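Local coordinates for protein L-lysine 6-monooxygenase (PDB 5CQF) that probably hydroxylates the side-chain amine of L-lysine in siderophore biosynthesis, as an FAD-containing, NADP-linked flavoprotein monooxygenase, at residues 19-24 with 120-125; 48-53 with 152-157. All coordinates share one frame; numbering follows the deposited sequence.

Interaction 1. Residues 19-24 with 120-125; sequences IGFGPA and WVSRQV
A single aromatic ring, that of F21, makes this buried contact, packing against residues 120-125 of helix 111-125 from the glycine-rich turn that joins strand 16-19 to helix 23-37. The ring meets S122 and V125, one helical turn apart, with its far end. F21 CE2 lies 3.8 Å from S122 OG, which sits at the ring edge, close to its plane. F21 CZ is 4.0 Å from V125 CG2 in apolar contact and 3.7 Å from V125 O, which approaches the ring obliquely. A chi1 of -152°, some 30° short of fully trans, sends the F21 ring out of the turn toward the helix. I26 of helix 23-37 touches both F21 and S122.

The spacing G20, G22, G25 fits the GxGxxG pattern of Rossmann-type dinucleotide-binding turns, consistent with a role in holding FAD. G22 is the N-cap residue of helix 23-37, and G20 takes a positive phi (114°). Across the contact itself the chemistry is van der Waals packing of a ring with the hydroxyl of S122 at its edge and the carbonyl of V125 set obliquely to it, a weakly polar fit that sets position by shape more than by directed bonds.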
loop_
_atom_site.group_PDB
_atom_site.type_symbol
_atom_site.label_atom_id
_atom_site.label_comp_id
_atom_site.label_asym_id
_atom_site.label_seq_id
_atom_site.Cartn_x
_atom_site.Cartn_y
_atom_site.Cartn_z
ATOM N N ILE A 19 -19.015 30.935 -20.425
ATOM C CA ILE A 19 -17.685 31.256 -20.899
ATOM C C ILE A 19 -16.717 30.228 -20.317
ATOM O O ILE A 19 -16.560 30.139 -19.112
ATOM C CB ILE A 19 -17.254 32.680 -20.515
ATOM C CG1 ILE A 19 -18.207 33.703 -21.144
ATOM C CG2 ILE A 19 -15.863 32.973 -21.058
ATOM C CD1 ILE A 19 -17.962 35.126 -20.688
ATOM N N GLY A 20 -16.064 29.479 -21.207
ATOM C CA GLY A 20 -15.076 28.477 -20.851
ATOM C C GLY A 20 -15.612 27.113 -21.220
ATOM O O GLY A 20 -16.761 26.771 -20.899
ATOM N N PHE A 21 -14.799 26.320 -21.906
ATOM C CA PHE A 21 -15.150 24.922 -22.108
ATOM C C PHE A 21 -14.026 24.007 -21.647
ATOM O O PHE A 21 -13.695 23.020 -22.303
ATOM C CB PHE A 21 -15.561 24.637 -23.557
ATOM C CG PHE A 21 -16.522 23.501 -23.690
ATOM C CD1 PHE A 21 -17.773 23.581 -23.134
ATOM C CD2 PHE A 21 -16.182 22.362 -24.388
ATOM C CE1 PHE A 21 -18.685 22.547 -23.261
ATOM C CE2 PHE A 21 -17.079 21.311 -24.515
ATOM C CZ PHE A 21 -18.338 21.402 -23.942
ATOM N N GLY A 22 -13.461 24.335 -20.491
ATOM C CA GLY A 22 -12.633 23.402 -19.750
ATOM C C GLY A 22 -13.529 22.465 -18.964
ATOM O O GLY A 22 -14.734 22.412 -19.200
ATOM N N PRO A 23 -12.951 21.701 -18.023
ATOM C CA PRO A 23 -13.727 20.698 -17.309
ATOM C C PRO A 23 -15.019 21.244 -16.717
ATOM O O PRO A 23 -16.065 20.604 -16.797
ATOM C CB PRO A 23 -12.782 20.275 -16.198
ATOM C CG PRO A 23 -11.430 20.490 -16.753
ATOM C CD PRO A 23 -11.523 21.646 -17.676
ATOM N N ALA A 24 -14.956 22.434 -16.139
ATOM C CA ALA A 24 -16.128 23.013 -15.516
ATOM C C ALA A 24 -17.272 23.183 -16.508
ATOM O O ALA A 24 -18.406 22.775 -16.224
ATOM C CB ALA A 24 -15.767 24.341 -14.864
ATOM N N TRP A 120 -12.608 12.607 -24.264
ATOM C CA TRP A 120 -13.635 11.685 -24.699
ATOM C C TRP A 120 -15.016 12.219 -24.371
ATOM O O TRP A 120 -15.961 12.037 -25.145
ATOM C CB TRP A 120 -13.370 10.308 -24.082
ATOM C CG TRP A 120 -14.401 9.254 -24.283
ATOM C CD1 TRP A 120 -14.416 8.295 -25.269
ATOM C CD2 TRP A 120 -15.504 8.945 -23.418
ATOM N NE1 TRP A 120 -15.485 7.456 -25.088
ATOM C CE2 TRP A 120 -16.174 7.838 -23.972
ATOM C CE3 TRP A 120 -16.004 9.513 -22.243
ATOM C CZ2 TRP A 120 -17.322 7.291 -23.395
ATOM C CZ3 TRP A 120 -17.149 8.974 -21.678
ATOM C CH2 TRP A 120 -17.793 7.878 -22.253
ATOM N N VAL A 121 -15.159 12.878 -23.233
ATOM C CA VAL A 121 -16.448 13.508 -22.896
ATOM C C VAL A 121 -16.678 14.758 -23.732
ATOM O O VAL A 121 -17.750 14.965 -24.303
ATOM C CB VAL A 121 -16.556 13.955 -21.421
ATOM C CG1 VAL A 121 -17.943 14.531 -21.168
ATOM C CG2 VAL A 121 -16.336 12.793 -20.485
ATOM N N SER A 122 -15.674 15.612 -23.774
ATOM C CA SER A 122 -15.787 16.846 -24.555
ATOM C C SER A 122 -16.310 16.560 -25.959
ATOM O O SER A 122 -17.339 17.097 -26.361
ATOM C CB SER A 122 -14.438 17.572 -24.599
ATOM O OG SER A 122 -14.533 18.696 -25.428
ATOM N N ARG A 123 -15.642 15.663 -26.671
ATOM C CA ARG A 123 -16.042 15.274 -28.043
ATOM C C ARG A 123 -17.495 14.894 -28.211
ATOM O O ARG A 123 -17.964 14.830 -29.329
ATOM C CB ARG A 123 -15.261 14.049 -28.508
ATOM C CG ARG A 123 -13.931 14.353 -29.142
ATOM C CD ARG A 123 -13.311 13.063 -29.674
ATOM N NE ARG A 123 -12.493 12.360 -28.673
ATOM C CZ ARG A 123 -12.645 11.085 -28.281
ATOM N NH1 ARG A 123 -13.616 10.302 -28.781
ATOM N NH2 ARG A 123 -11.809 10.581 -27.367
ATOM N N GLN A 124 -18.167 14.523 -27.129
ATOM C CA GLN A 124 -19.544 14.067 -27.199
ATOM C C GLN A 124 -20.527 15.146 -26.843
ATOM O O GLN A 124 -21.698 14.985 -27.148
ATOM C CB GLN A 124 -19.784 12.893 -26.241
ATOM C CG GLN A 124 -19.080 11.607 -26.610
ATOM C CD GLN A 124 -19.320 10.546 -25.577
ATOM O OE1 GLN A 124 -20.368 9.916 -25.568
ATOM N NE2 GLN A 124 -18.357 10.360 -24.674
ATOM N N VAL A 125 -20.080 16.223 -26.186
ATOM C CA VAL A 125 -20.999 17.298 -25.739
ATOM C C VAL A 125 -20.626 18.713 -26.214
ATOM O O VAL A 125 -21.130 19.699 -25.688
ATOM C CB VAL A 125 -21.121 17.327 -24.202
ATOM C CG1 VAL A 125 -21.593 15.989 -23.674
ATOM C CG2 VAL A 125 -19.805 17.701 -23.550
#

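Interaction 2. Residues 48-53 with 152-157; sequences GYLEAA and VRTPQG
L50 and V152 meet tip to tip where the end of strand 47-50, in the parallel sheet, faces strand 147-154 of the three-stranded antiparallel sheet. Apolar contact is all that joins the two segments: L50 CD2 lies 3.8 Å from V152 CG1, and the same methyl is a looser 4.3 Å from T154 CG2. The trans chi1 of V152 (-178°) makes CG1 the branch presented to the leucine. L50 and T154 are the closest backbone pair, yet their CA atoms stand 8.9 Å apart, so side chains alone bridge the gap. V135 touches both L50 and V152 and widens the apolar patch.

Between the two segments there are no polar bonds; several lie inside each one. A type I turn runs from T154 to G157, where G157 O accepts from T154 N at 2.8 Å and also from T154 OG1 at 2.8 Å, the hydroxyl coming from above the carbonyl plane. G157 N returns a bond to T154 O. In the other segment, E51 OE2 receives A53 N at 2.9 Å, from above the carboxylate plane.

R153, whose side chain leaves the strand away from 48-53, pairs with D139 in a salt bridge. T154 thus spends its N and OG1 on G157 O while its methyl faces L50, and these two segments meet through methyl groups.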
loop_
_atom_site.group_PDB
_atom_site.type_symbol
_atom_site.label_atom_id
_atom_site.label_comp_id
_atom_site.label_asym_id
_atom_site.label_seq_id
_atom_site.Cartn_x
_atom_site.Cartn_y
_atom_site.Cartn_z
ATOM N N GLY A 48 -24.933 28.232 -25.264
ATOM C CA GLY A 48 -23.750 28.203 -26.135
ATOM C C GLY A 48 -22.486 28.323 -25.305
ATOM O O GLY A 48 -22.504 28.924 -24.230
ATOM N N TYR A 49 -21.379 27.759 -25.774
ATOM C CA TYR A 49 -20.140 27.850 -25.000
ATOM C C TYR A 49 -19.039 28.515 -25.817
ATOM O O TYR A 49 -18.868 28.215 -26.995
ATOM C CB TYR A 49 -19.681 26.462 -24.518
ATOM C CG TYR A 49 -20.723 25.692 -23.748
ATOM C CD1 TYR A 49 -21.729 25.009 -24.405
ATOM C CD2 TYR A 49 -20.688 25.629 -22.358
ATOM C CE1 TYR A 49 -22.687 24.289 -23.708
ATOM C CE2 TYR A 49 -21.645 24.923 -21.652
ATOM C CZ TYR A 49 -22.640 24.246 -22.334
ATOM O OH TYR A 49 -23.607 23.546 -21.651
ATOM N N LEU A 50 -18.289 29.406 -25.180
ATOM C CA LEU A 50 -17.239 30.136 -25.857
ATOM C C LEU A 50 -15.954 29.788 -25.170
ATOM O O LEU A 50 -15.804 30.117 -23.995
ATOM C CB LEU A 50 -17.466 31.634 -25.691
ATOM C CG LEU A 50 -18.468 32.417 -26.552
ATOM C CD1 LEU A 50 -19.578 31.593 -27.193
ATOM C CD2 LEU A 50 -19.078 33.485 -25.669
ATOM N N GLU A 51 -15.032 29.144 -25.880
ATOM C CA GLU A 51 -13.736 28.792 -25.305
ATOM C C GLU A 51 -12.627 29.472 -26.073
ATOM O O GLU A 51 -12.553 29.360 -27.289
ATOM C CB GLU A 51 -13.544 27.266 -25.316
ATOM C CG GLU A 51 -12.144 26.726 -24.992
ATOM C CD GLU A 51 -11.501 27.300 -23.725
ATOM O OE1 GLU A 51 -12.193 27.594 -22.716
ATOM O OE2 GLU A 51 -10.265 27.453 -23.736
ATOM N N ALA A 52 -11.743 30.147 -25.353
ATOM C CA ALA A 52 -10.681 30.934 -25.974
ATOM C C ALA A 52 -9.636 30.080 -26.681
ATOM O O ALA A 52 -9.154 30.449 -27.736
ATOM C CB ALA A 52 -10.013 31.811 -24.929
ATOM N N ALA A 53 -9.293 28.949 -26.081
ATOM C CA ALA A 53 -8.254 28.056 -26.582
ATOM C C ALA A 53 -8.795 27.081 -27.622
ATOM O O ALA A 53 -10.005 26.946 -27.771
ATOM C CB ALA A 53 -7.648 27.277 -25.423
ATOM N N VAL A 152 -22.110 39.714 -25.047
ATOM C CA VAL A 152 -20.785 39.126 -24.934
ATOM C C VAL A 152 -20.126 39.361 -26.270
ATOM O O VAL A 152 -20.680 38.998 -27.315
ATOM C CB VAL A 152 -20.849 37.614 -24.637
ATOM C CG1 VAL A 152 -19.444 37.044 -24.470
ATOM C CG2 VAL A 152 -21.695 37.350 -23.401
ATOM N N ARG A 153 -18.954 39.974 -26.239
ATOM C CA ARG A 153 -18.293 40.387 -27.462
ATOM C C ARG A 153 -17.072 39.521 -27.708
ATOM O O ARG A 153 -16.271 39.299 -26.804
ATOM C CB ARG A 153 -17.936 41.892 -27.404
ATOM C CG ARG A 153 -18.919 42.817 -28.139
ATOM C CD ARG A 153 -20.250 43.016 -27.404
ATOM N NE ARG A 153 -21.334 43.541 -28.266
ATOM C CZ ARG A 153 -21.749 44.813 -28.336
ATOM N NH1 ARG A 153 -22.746 45.133 -29.159
ATOM N NH2 ARG A 153 -21.203 45.771 -27.590
ATOM N N THR A 154 -16.954 39.014 -28.930
ATOM C CA THR A 154 -15.808 38.209 -29.339
ATOM C C THR A 154 -15.252 38.669 -30.700
ATOM O O THR A 154 -15.915 39.435 -31.429
ATOM C CB THR A 154 -16.205 36.730 -29.442
ATOM O OG1 THR A 154 -17.071 36.533 -30.569
ATOM C CG2 THR A 154 -16.916 36.278 -28.176
ATOM N N PRO A 155 -14.034 38.196 -31.056
ATOM C CA PRO A 155 -13.494 38.486 -32.391
ATOM C C PRO A 155 -14.357 37.958 -33.547
ATOM O O PRO A 155 -14.279 38.488 -34.649
ATOM C CB PRO A 155 -12.120 37.796 -32.380
ATOM C CG PRO A 155 -11.740 37.738 -30.943
ATOM C CD PRO A 155 -13.032 37.529 -30.202
ATOM N N GLN A 156 -15.180 36.944 -33.294
ATOM C CA GLN A 156 -16.017 36.337 -34.335
ATOM C C GLN A 156 -17.481 36.733 -34.182
ATOM O O GLN A 156 -18.359 36.010 -34.632
ATOM C CB GLN A 156 -15.885 34.794 -34.296
ATOM C CG GLN A 156 -14.770 34.202 -35.157
ATOM C CD GLN A 156 -13.361 34.442 -34.607
ATOM O OE1 GLN A 156 -13.131 34.457 -33.387
ATOM N NE2 GLN A 156 -12.405 34.618 -35.516
ATOM N N GLY A 157 -17.750 37.862 -33.536
ATOM C CA GLY A 157 -19.120 38.366 -33.403
ATOM C C GLY A 157 -19.545 38.645 -31.975
ATOM O O GLY A 157 -18.706 38.786 -31.087
#

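How the interactions relate
Interactions 1 and 2 have their centres 15 Å apart and join directly through neighbouring strands of the parallel sheet. G20 N lies 2.9 Å from L50 O, a probable hydrogen bond, so the glycine-rich turn of interaction 1 is tied to the very residue whose side chain makes interaction 2. One residue on, F21 N is 3.0 Å from E51 OE1, so this carboxylate links the turn to 48-53. The rings of F21 and Y49 add edge-to-face packing, with CD1 of F21 3.6 Å from CD2 of Y49. Helix 111-125 and the antiparallel hairpin are thereby connected through the likely FAD-binding core, whose Rossmann-type turn lies near L50 without touching its side chain.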